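Side-chain contacts in lipase (PDB 5AH0), which hydrolyses ester bonds, including those of the polyester poly(butylene adipate-co-terephthalate), as a zinc-binding lipase of the alpha/beta-hydrolase superfamily: residues Phe175-Lys180 with Tyr288-Phe293; Ala226-Asn229 with Ala235-Asp238; Ala179-Ala184 with Leu277-Tyr282. All blocks are in the same frame, centred on the assembly; numbering follows the deposited sequence.

Helix 173-190 ties the three contacts together. Contacts 1 and 3 both start from it, with centres 9 Å apart. Contact 1 joins it to helix 288-294, and contact 3 joins its next turns to the loop before that helix. Pro289 CG rests 3.8 Å from His279 CD2 and bridges the two. Contact 2 lies 16 Å from contact 1, centre to centre. Phe175 makes the connection: its CZ is 3.6 Å from Asn236 CB. Contacts 2 and 3 do not touch. Contact 2 is on the zinc side, with the Asn236 side chain about 11 Å from the metal. A bound di(hydroxyethyl)ether lies about 7 Å from the His279 side chain.

Contact 1 (Phe175-Lys180 with Tyr288-Phe293); sequences FGDFAK and YPFGRF
Phe178 of helix 173-190 meets Phe290 of helix 288-294 in a T-shaped (edge-to-face) ring pair. The ring centroids are 4.9 Å apart and the planes stand at 84°. Phe178 supplies the edge and Phe290 the face. The Phe178 side chain can be followed outward from its backbone. Its CB already lies over the Phe290 face, 4.2 Å from the ring centroid, in a CH-pi contact. CG points anti to the backbone N (chi1 -180°), which sets the ring edge, at CD1, over the Phe290 face. CD1 makes the main contact. It sits over the middle of the Phe290 ring, with its shortest approach, 3.5 Å, to Phe290 CD2. One atom further on, CE1 is 4.0 Å from the same Phe290 CD2. The Phe178 side chain also touches Leu287 and Val317.

Phe290 is held on both faces. Phe178 CD1 covers one. Pro289 CG lies on the opposite face, 3.9 Å above the ring plane and offset toward the rim. Phe290 also packs on Ile174, one turn before Phe178 on the same helix. Asp177 comes to the far edge of the ring. Its OD2 approaches Phe290 CZ at 3.1 Å and CE1 at 3.3 Å, near the ring plane. There the carboxylate would face the slightly positive ring hydrogens, although its own plane is turned 46° from the ring. No hydrogen bond crosses the contact, so the two helices are joined here by aromatic packing with one charged group at its margin. This is helix-on-helix packing in the helical region after strand 153-159 of an alpha/beta-hydrolase fold, probably where related zinc lipases carry their lid helix.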
loop_
_atom_site.group_PDB
_atom_site.type_symbol
_atom_site.label_atom_id
_atom_site.label_comp_id
_atom_site.label_asym_id
_atom_site.label_seq_id
_atom_site.Cartn_x
_atom_site.Cartn_y
_atom_site.Cartn_z
ATOM N N PHE A 175 -3.985 15.249 5.875
ATOM C CA PHE A 175 -4.001 13.788 5.925
ATOM C C PHE A 175 -5.327 13.259 6.479
ATOM O O PHE A 175 -5.931 12.363 5.910
ATOM C CB PHE A 175 -2.836 13.285 6.777
ATOM C CG PHE A 175 -2.937 11.835 7.159
ATOM C CD1 PHE A 175 -3.639 11.445 8.296
ATOM C CD2 PHE A 175 -2.305 10.864 6.401
ATOM C CE1 PHE A 175 -3.730 10.128 8.650
ATOM C CE2 PHE A 175 -2.382 9.530 6.759
ATOM C CZ PHE A 175 -3.095 9.160 7.880
ATOM N N GLY A 176 -5.761 13.801 7.610
ATOM C CA GLY A 176 -7.029 13.410 8.199
ATOM C C GLY A 176 -8.230 13.882 7.389
ATOM O O GLY A 176 -9.277 13.234 7.377
ATOM N N ASP A 177 -8.095 15.019 6.716
ATOM C CA ASP A 177 -9.184 15.499 5.884
ATOM C C ASP A 177 -9.374 14.550 4.713
ATOM O O ASP A 177 -10.502 14.231 4.330
ATOM C CB ASP A 177 -8.916 16.905 5.365
ATOM C CG ASP A 177 -10.033 17.411 4.473
ATOM O OD1 ASP A 177 -11.049 17.908 5.010
ATOM O OD2 ASP A 177 -9.914 17.288 3.233
ATOM N N PHE A 178 -8.257 14.099 4.149
ATOM C CA PHE A 178 -8.309 13.167 3.042
ATOM C C PHE A 178 -8.950 11.851 3.469
ATOM O O PHE A 178 -9.760 11.285 2.745
ATOM C CB PHE A 178 -6.926 12.887 2.476
ATOM C CG PHE A 178 -6.958 11.929 1.333
ATOM C CD1 PHE A 178 -7.314 12.368 0.073
ATOM C CD2 PHE A 178 -6.709 10.582 1.526
ATOM C CE1 PHE A 178 -7.394 11.484 -0.979
ATOM C CE2 PHE A 178 -6.787 9.688 0.470
ATOM C CZ PHE A 178 -7.132 10.139 -0.777
ATOM N N ALA A 179 -8.572 11.351 4.639
ATOM C CA ALA A 179 -9.117 10.087 5.093
ATOM C C ALA A 179 -10.629 10.183 5.250
ATOM O O ALA A 179 -11.372 9.405 4.639
ATOM C CB ALA A 179 -8.469 9.662 6.394
ATOM N N LYS A 180 -11.074 11.152 6.051
ATOM C CA LYS A 180 -12.493 11.368 6.275
ATOM C C LYS A 180 -13.255 11.473 4.960
ATOM O O LYS A 180 -14.279 10.811 4.772
ATOM C CB LYS A 180 -12.713 12.631 7.099
ATOM C CG LYS A 180 -12.331 12.492 8.564
ATOM C CD LYS A 180 -12.063 13.859 9.177
ATOM C CE LYS A 180 -12.192 13.799 10.685
ATOM N NZ LYS A 180 -11.743 15.048 11.334
ATOM N N TYR A 288 -9.663 16.484 -6.421
ATOM C CA TYR A 288 -9.432 17.829 -6.925
ATOM C C TYR A 288 -8.720 18.761 -5.913
ATOM O O TYR A 288 -7.696 19.353 -6.239
ATOM C CB TYR A 288 -10.742 18.462 -7.398
ATOM C CG TYR A 288 -10.557 19.907 -7.820
ATOM C CD1 TYR A 288 -9.931 20.228 -9.020
ATOM C CD2 TYR A 288 -10.992 20.952 -7.008
ATOM C CE1 TYR A 288 -9.743 21.566 -9.407
ATOM C CE2 TYR A 288 -10.820 22.284 -7.385
ATOM C CZ TYR A 288 -10.198 22.582 -8.584
ATOM O OH TYR A 288 -10.017 23.894 -8.950
ATOM N N PRO A 289 -9.255 18.899 -4.689
ATOM C CA PRO A 289 -8.546 19.814 -3.793
ATOM C C PRO A 289 -7.185 19.270 -3.350
ATOM O O PRO A 289 -6.266 20.051 -3.110
ATOM C CB PRO A 289 -9.498 19.939 -2.598
ATOM C CG PRO A 289 -10.212 18.627 -2.569
ATOM C CD PRO A 289 -10.403 18.253 -4.023
ATOM N N PHE A 290 -7.058 17.956 -3.225
ATOM C CA PHE A 290 -5.796 17.384 -2.769
ATOM C C PHE A 290 -4.688 17.514 -3.815
ATOM O O PHE A 290 -3.562 17.882 -3.476
ATOM C CB PHE A 290 -6.029 15.928 -2.338
ATOM C CG PHE A 290 -7.075 15.820 -1.265
ATOM C CD1 PHE A 290 -6.820 16.312 0.007
ATOM C CD2 PHE A 290 -8.334 15.321 -1.541
ATOM C CE1 PHE A 290 -7.785 16.264 0.985
ATOM C CE2 PHE A 290 -9.305 15.274 -0.554
ATOM C CZ PHE A 290 -9.029 15.740 0.703
ATOM N N GLY A 291 -5.020 17.257 -5.080
ATOM C CA GLY A 291 -4.121 17.525 -6.189
ATOM C C GLY A 291 -3.637 18.963 -6.221
ATOM O O GLY A 291 -2.449 19.212 -6.454
ATOM N N ARG A 292 -4.541 19.920 -6.000
ATOM C CA ARG A 292 -4.155 21.332 -6.012
ATOM C C ARG A 292 -3.304 21.673 -4.804
ATOM O O ARG A 292 -2.342 22.439 -4.917
ATOM C CB ARG A 292 -5.389 22.245 -6.077
ATOM C CG ARG A 292 -6.055 22.223 -7.449
ATOM C CD ARG A 292 -7.128 23.278 -7.633
ATOM N NE ARG A 292 -6.635 24.550 -8.148
ATOM C CZ ARG A 292 -6.495 25.636 -7.403
ATOM N NH1 ARG A 292 -6.810 25.590 -6.110
ATOM N NH2 ARG A 292 -6.044 26.757 -7.946
ATOM N N PHE A 293 -3.643 21.102 -3.651
ATOM C CA PHE A 293 -2.836 21.343 -2.472
ATOM C C PHE A 293 -1.405 20.862 -2.693
ATOM O O PHE A 293 -0.470 21.598 -2.434
ATOM C CB PHE A 293 -3.412 20.665 -1.221
ATOM C CG PHE A 293 -2.512 20.794 -0.025
ATOM C CD1 PHE A 293 -2.545 21.938 0.763
ATOM C CD2 PHE A 293 -1.589 19.800 0.273
ATOM C CE1 PHE A 293 -1.690 22.083 1.851
ATOM C CE2 PHE A 293 -0.726 19.928 1.368
ATOM C CZ PHE A 293 -0.778 21.073 2.163
#

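Contact 2 (Ala226-Asn229 with Ala235-Asp238); sequences AIWN and ANWD
The Trp228 indole and the Asn236 side-chain amide are set almost perpendicular, with their planes 89° apart. The indole offers its edge. Its CE3 points at the flat of the amide, and Asn236 CG and OD1 each lie 3.6 Å from it. CZ3 is a little further, 3.9 Å from Asn236 OD1. The indole also meets the Phe223 ring, the two planes being nearly parallel. At the pyrrole edge, NE1 donates a hydrogen bond to Val222 O. Together these probably fix the rotation of the indole.

Asn236 CG sits between its backbone N and carbonyl carbon (chi1 66°), which carries the amide across to the other helix. There ND2 donates a weak hydrogen bond to the backbone oxygen of Trp228, 3.3 Å long with an angle of 160° at the hydrogen. This links the weakly formed helical turn at 227-229 to helix 235-238, six residues on.

Asn236 thus serves two surfaces with one group, polar toward the Trp228 carbonyl and flat against the indole edge. With a single weak bond, the packing probably contributes much of the hold.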
loop_
_atom_site.group_PDB
_atom_site.type_symbol
_atom_site.label_atom_id
_atom_site.label_comp_id
_atom_site.label_asym_id
_atom_site.label_seq_id
_atom_site.Cartn_x
_atom_site.Cartn_y
_atom_site.Cartn_z
ATOM N N ALA A 226 -5.623 11.149 20.104
ATOM C CA ALA A 226 -4.337 11.719 20.466
ATOM C C ALA A 226 -3.195 10.935 19.840
ATOM O O ALA A 226 -2.086 11.445 19.698
ATOM C CB ALA A 226 -4.183 11.755 21.982
ATOM N N ILE A 227 -3.483 9.695 19.463
ATOM C CA ILE A 227 -2.468 8.770 18.972
ATOM C C ILE A 227 -1.660 9.336 17.808
ATOM O O ILE A 227 -0.448 9.140 17.737
ATOM C CB ILE A 227 -3.100 7.441 18.523
ATOM C CG1 ILE A 227 -3.939 6.843 19.646
ATOM C CG2 ILE A 227 -2.030 6.455 18.125
ATOM C CD1 ILE A 227 -3.129 6.376 20.821
ATOM N N TRP A 228 -2.332 10.058 16.916
ATOM C CA TRP A 228 -1.709 10.546 15.693
ATOM C C TRP A 228 -0.533 11.476 15.942
ATOM O O TRP A 228 0.430 11.490 15.172
ATOM C CB TRP A 228 -2.752 11.253 14.837
ATOM C CG TRP A 228 -3.856 10.337 14.496
ATOM C CD1 TRP A 228 -5.083 10.275 15.084
ATOM C CD2 TRP A 228 -3.830 9.304 13.509
ATOM N NE1 TRP A 228 -5.833 9.277 14.504
ATOM C CE2 TRP A 228 -5.084 8.666 13.536
ATOM C CE3 TRP A 228 -2.870 8.868 12.589
ATOM C CZ2 TRP A 228 -5.404 7.612 12.687
ATOM C CZ3 TRP A 228 -3.191 7.825 11.743
ATOM C CH2 TRP A 228 -4.446 7.203 11.804
ATOM N N ASN A 229 -0.602 12.226 17.036
ATOM C CA ASN A 229 0.440 13.182 17.375
ATOM C C ASN A 229 1.485 12.603 18.318
ATOM O O ASN A 229 2.546 13.194 18.507
ATOM C CB ASN A 229 -0.180 14.426 18.007
ATOM C CG ASN A 229 -1.310 15.000 17.173
ATOM O OD1 ASN A 229 -1.191 15.153 15.953
ATOM N ND2 ASN A 229 -2.424 15.308 17.828
ATOM N N ALA A 235 0.260 5.421 9.536
ATOM C CA ALA A 235 0.482 5.780 8.132
ATOM C C ALA A 235 0.938 7.228 7.975
ATOM O O ALA A 235 1.804 7.518 7.153
ATOM C CB ALA A 235 -0.776 5.540 7.311
ATOM N N ASN A 236 0.389 8.123 8.794
ATOM C CA ASN A 236 0.666 9.549 8.659
ATOM C C ASN A 236 2.151 9.887 8.869
ATOM O O ASN A 236 2.660 10.850 8.301
ATOM C CB ASN A 236 -0.220 10.350 9.618
ATOM C CG ASN A 236 0.117 10.088 11.071
ATOM O OD1 ASN A 236 0.551 8.993 11.426
ATOM N ND2 ASN A 236 -0.089 11.090 11.922
ATOM N N TRP A 237 2.860 9.082 9.648
ATOM C CA TRP A 237 4.302 9.265 9.745
ATOM C C TRP A 237 5.007 8.617 8.552
ATOM O O TRP A 237 5.812 9.258 7.879
ATOM C CB TRP A 237 4.836 8.691 11.051
ATOM C CG TRP A 237 6.319 8.697 11.128
ATOM C CD1 TRP A 237 7.145 7.611 11.106
ATOM C CD2 TRP A 237 7.167 9.847 11.211
ATOM N NE1 TRP A 237 8.456 8.015 11.195
ATOM C CE2 TRP A 237 8.495 9.384 11.257
ATOM C CE3 TRP A 237 6.929 11.223 11.263
ATOM C CZ2 TRP A 237 9.580 10.246 11.348
ATOM C CZ3 TRP A 237 8.008 12.079 11.355
ATOM C CH2 TRP A 237 9.317 11.588 11.393
ATOM N N ASP A 238 4.676 7.357 8.282
ATOM C CA ASP A 238 5.338 6.585 7.234
ATOM C C ASP A 238 5.084 7.142 5.826
ATOM O O ASP A 238 5.859 6.901 4.900
ATOM C CB ASP A 238 4.888 5.121 7.294
ATOM C CG ASP A 238 5.801 4.255 8.146
ATOM O OD1 ASP A 238 6.899 4.728 8.514
ATOM O OD2 ASP A 238 5.422 3.095 8.433
#

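Contact 3 (Ala179-Ala184 with Leu277-Tyr282); sequences AKNLVA and LPHVIY
Asn181 and His279 bring polar groups together without a hydrogen bond between them. Asn181 OD1 lies over one face of the imidazole, 3.4 Å from His279 NE2, at a poor angle. The amide and ring planes are 30° apart. Asn181 ND2 instead donates to Asp177 O, one turn earlier in its own helix.

The hydrogen bonds of His279 lie within its loop. His279 ND1 accepts from Ile281 N (3.2 Å) and, more straightly, from Tyr282 N (3.1 Å, 171°). Both donors are tilted out of the ring plane. This use of ND1 probably leaves any single ring proton on NE2. The loop 277-282 runs from strand 258-265 of the alpha/beta-hydrolase sheet toward helix 288-294, and here it lies along helix 173-190. Pro278 O adds a hydrogen bond from Ser185 OG. A leucine in place of His279 would probably leave the Ile281 and Tyr282 amides without this acceptor and the turn less firmly held.

The remaining contacts are packing. Tyr282 CD2 lies on the His279 face opposite Asn181. Val280 CG2 makes an apolar contact with Ala184 CB (4.2 Å). Two methyls pack against oxygens: Val280 CG2 on Ala184 O at 3.6 Å, and Ile281 CD1 on Asn181 OD1 at 3.3 Å.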
loop_
_atom_site.group_PDB
_atom_site.type_symbol
_atom_site.label_atom_id
_atom_site.label_comp_id
_atom_site.label_asym_id
_atom_site.label_seq_id
_atom_site.Cartn_x
_atom_site.Cartn_y
_atom_site.Cartn_z
ATOM N N ALA A 179 -8.572 11.351 4.639
ATOM C CA ALA A 179 -9.117 10.087 5.093
ATOM C C ALA A 179 -10.629 10.183 5.250
ATOM O O ALA A 179 -11.372 9.405 4.639
ATOM C CB ALA A 179 -8.469 9.662 6.394
ATOM N N LYS A 180 -11.074 11.152 6.051
ATOM C CA LYS A 180 -12.493 11.368 6.275
ATOM C C LYS A 180 -13.255 11.473 4.960
ATOM O O LYS A 180 -14.279 10.811 4.772
ATOM C CB LYS A 180 -12.713 12.631 7.099
ATOM C CG LYS A 180 -12.331 12.492 8.564
ATOM C CD LYS A 180 -12.063 13.859 9.177
ATOM C CE LYS A 180 -12.192 13.799 10.685
ATOM N NZ LYS A 180 -11.743 15.048 11.334
ATOM N N ASN A 181 -12.737 12.266 4.028
ATOM C CA ASN A 181 -13.439 12.469 2.770
ATOM C C ASN A 181 -13.456 11.229 1.884
ATOM O O ASN A 181 -14.414 11.007 1.150
ATOM C CB ASN A 181 -12.829 13.635 2.011
ATOM C CG ASN A 181 -13.331 14.965 2.515
ATOM O OD1 ASN A 181 -14.467 15.361 2.229
ATOM N ND2 ASN A 181 -12.492 15.668 3.276
ATOM N N LEU A 182 -12.423 10.397 1.962
ATOM C CA LEU A 182 -12.444 9.164 1.183
ATOM C C LEU A 182 -13.560 8.235 1.662
ATOM O O LEU A 182 -14.270 7.656 0.854
ATOM C CB LEU A 182 -11.103 8.438 1.249
ATOM C CG LEU A 182 -11.171 7.163 0.403
ATOM C CD1 LEU A 182 -10.174 7.186 -0.716
ATOM C CD2 LEU A 182 -10.996 5.916 1.257
ATOM N N VAL A 183 -13.717 8.085 2.972
ATOM C CA VAL A 183 -14.802 7.257 3.490
ATOM C C VAL A 183 -16.142 7.842 3.088
ATOM O O VAL A 183 -17.014 7.138 2.593
ATOM C CB VAL A 183 -14.763 7.127 5.019
ATOM C CG1 VAL A 183 -15.925 6.259 5.511
ATOM C CG2 VAL A 183 -13.450 6.540 5.451
ATOM N N ALA A 184 -16.287 9.145 3.289
ATOM C CA ALA A 184 -17.513 9.833 2.936
ATOM C C ALA A 184 -17.790 9.678 1.456
ATOM O O ALA A 184 -18.932 9.464 1.046
ATOM C CB ALA A 184 -17.418 11.293 3.305
ATOM N N LEU A 277 -15.000 8.912 -8.014
ATOM C CA LEU A 277 -15.231 9.254 -6.618
ATOM C C LEU A 277 -15.458 10.758 -6.453
ATOM O O LEU A 277 -14.622 11.566 -6.849
ATOM C CB LEU A 277 -14.050 8.818 -5.757
ATOM C CG LEU A 277 -13.721 7.323 -5.730
ATOM C CD1 LEU A 277 -12.525 7.060 -4.839
ATOM C CD2 LEU A 277 -14.941 6.519 -5.238
ATOM N N PRO A 278 -16.593 11.137 -5.854
ATOM C CA PRO A 278 -16.861 12.562 -5.687
ATOM C C PRO A 278 -16.328 13.108 -4.374
ATOM O O PRO A 278 -16.153 12.364 -3.405
ATOM C CB PRO A 278 -18.383 12.622 -5.704
ATOM C CG PRO A 278 -18.791 11.319 -5.034
ATOM C CD PRO A 278 -17.735 10.300 -5.421
ATOM N N HIS A 279 -16.071 14.408 -4.357
ATOM C CA HIS A 279 -15.913 15.119 -3.104
ATOM C C HIS A 279 -17.293 15.530 -2.581
ATOM O O HIS A 279 -18.040 16.262 -3.240
ATOM C CB HIS A 279 -15.017 16.325 -3.288
ATOM C CG HIS A 279 -14.482 16.857 -2.004
ATOM N ND1 HIS A 279 -15.238 17.631 -1.153
ATOM C CD2 HIS A 279 -13.274 16.714 -1.413
ATOM C CE1 HIS A 279 -14.513 17.954 -0.099
ATOM N NE2 HIS A 279 -13.321 17.401 -0.227
ATOM N N VAL A 280 -17.659 15.027 -1.414
ATOM C CA VAL A 280 -19.024 15.220 -0.925
ATOM C C VAL A 280 -19.314 16.670 -0.504
ATOM O O VAL A 280 -20.466 17.077 -0.397
ATOM C CB VAL A 280 -19.312 14.245 0.232
ATOM C CG1 VAL A 280 -20.746 14.345 0.691
ATOM C CG2 VAL A 280 -19.030 12.811 -0.220
ATOM N N ILE A 281 -18.277 17.475 -0.312
ATOM C CA ILE A 281 -18.503 18.874 0.054
ATOM C C ILE A 281 -18.505 19.760 -1.192
ATOM O O ILE A 281 -19.467 20.478 -1.449
ATOM C CB ILE A 281 -17.441 19.401 1.063
ATOM C CG1 ILE A 281 -17.647 18.782 2.445
ATOM C CG2 ILE A 281 -17.523 20.915 1.199
ATOM C CD1 ILE A 281 -17.083 17.407 2.604
ATOM N N TYR A 282 -17.448 19.677 -1.984
ATOM C CA TYR A 282 -17.281 20.593 -3.112
ATOM C C TYR A 282 -18.016 20.183 -4.385
ATOM O O TYR A 282 -18.125 20.982 -5.320
ATOM C CB TYR A 282 -15.797 20.759 -3.421
ATOM C CG TYR A 282 -15.027 21.247 -2.226
ATOM C CD1 TYR A 282 -15.577 22.195 -1.367
ATOM C CD2 TYR A 282 -13.742 20.778 -1.956
ATOM C CE1 TYR A 282 -14.883 22.653 -0.267
ATOM C CE2 TYR A 282 -13.024 21.245 -0.857
ATOM C CZ TYR A 282 -13.604 22.178 -0.018
ATOM O OH TYR A 282 -12.914 22.644 1.083
#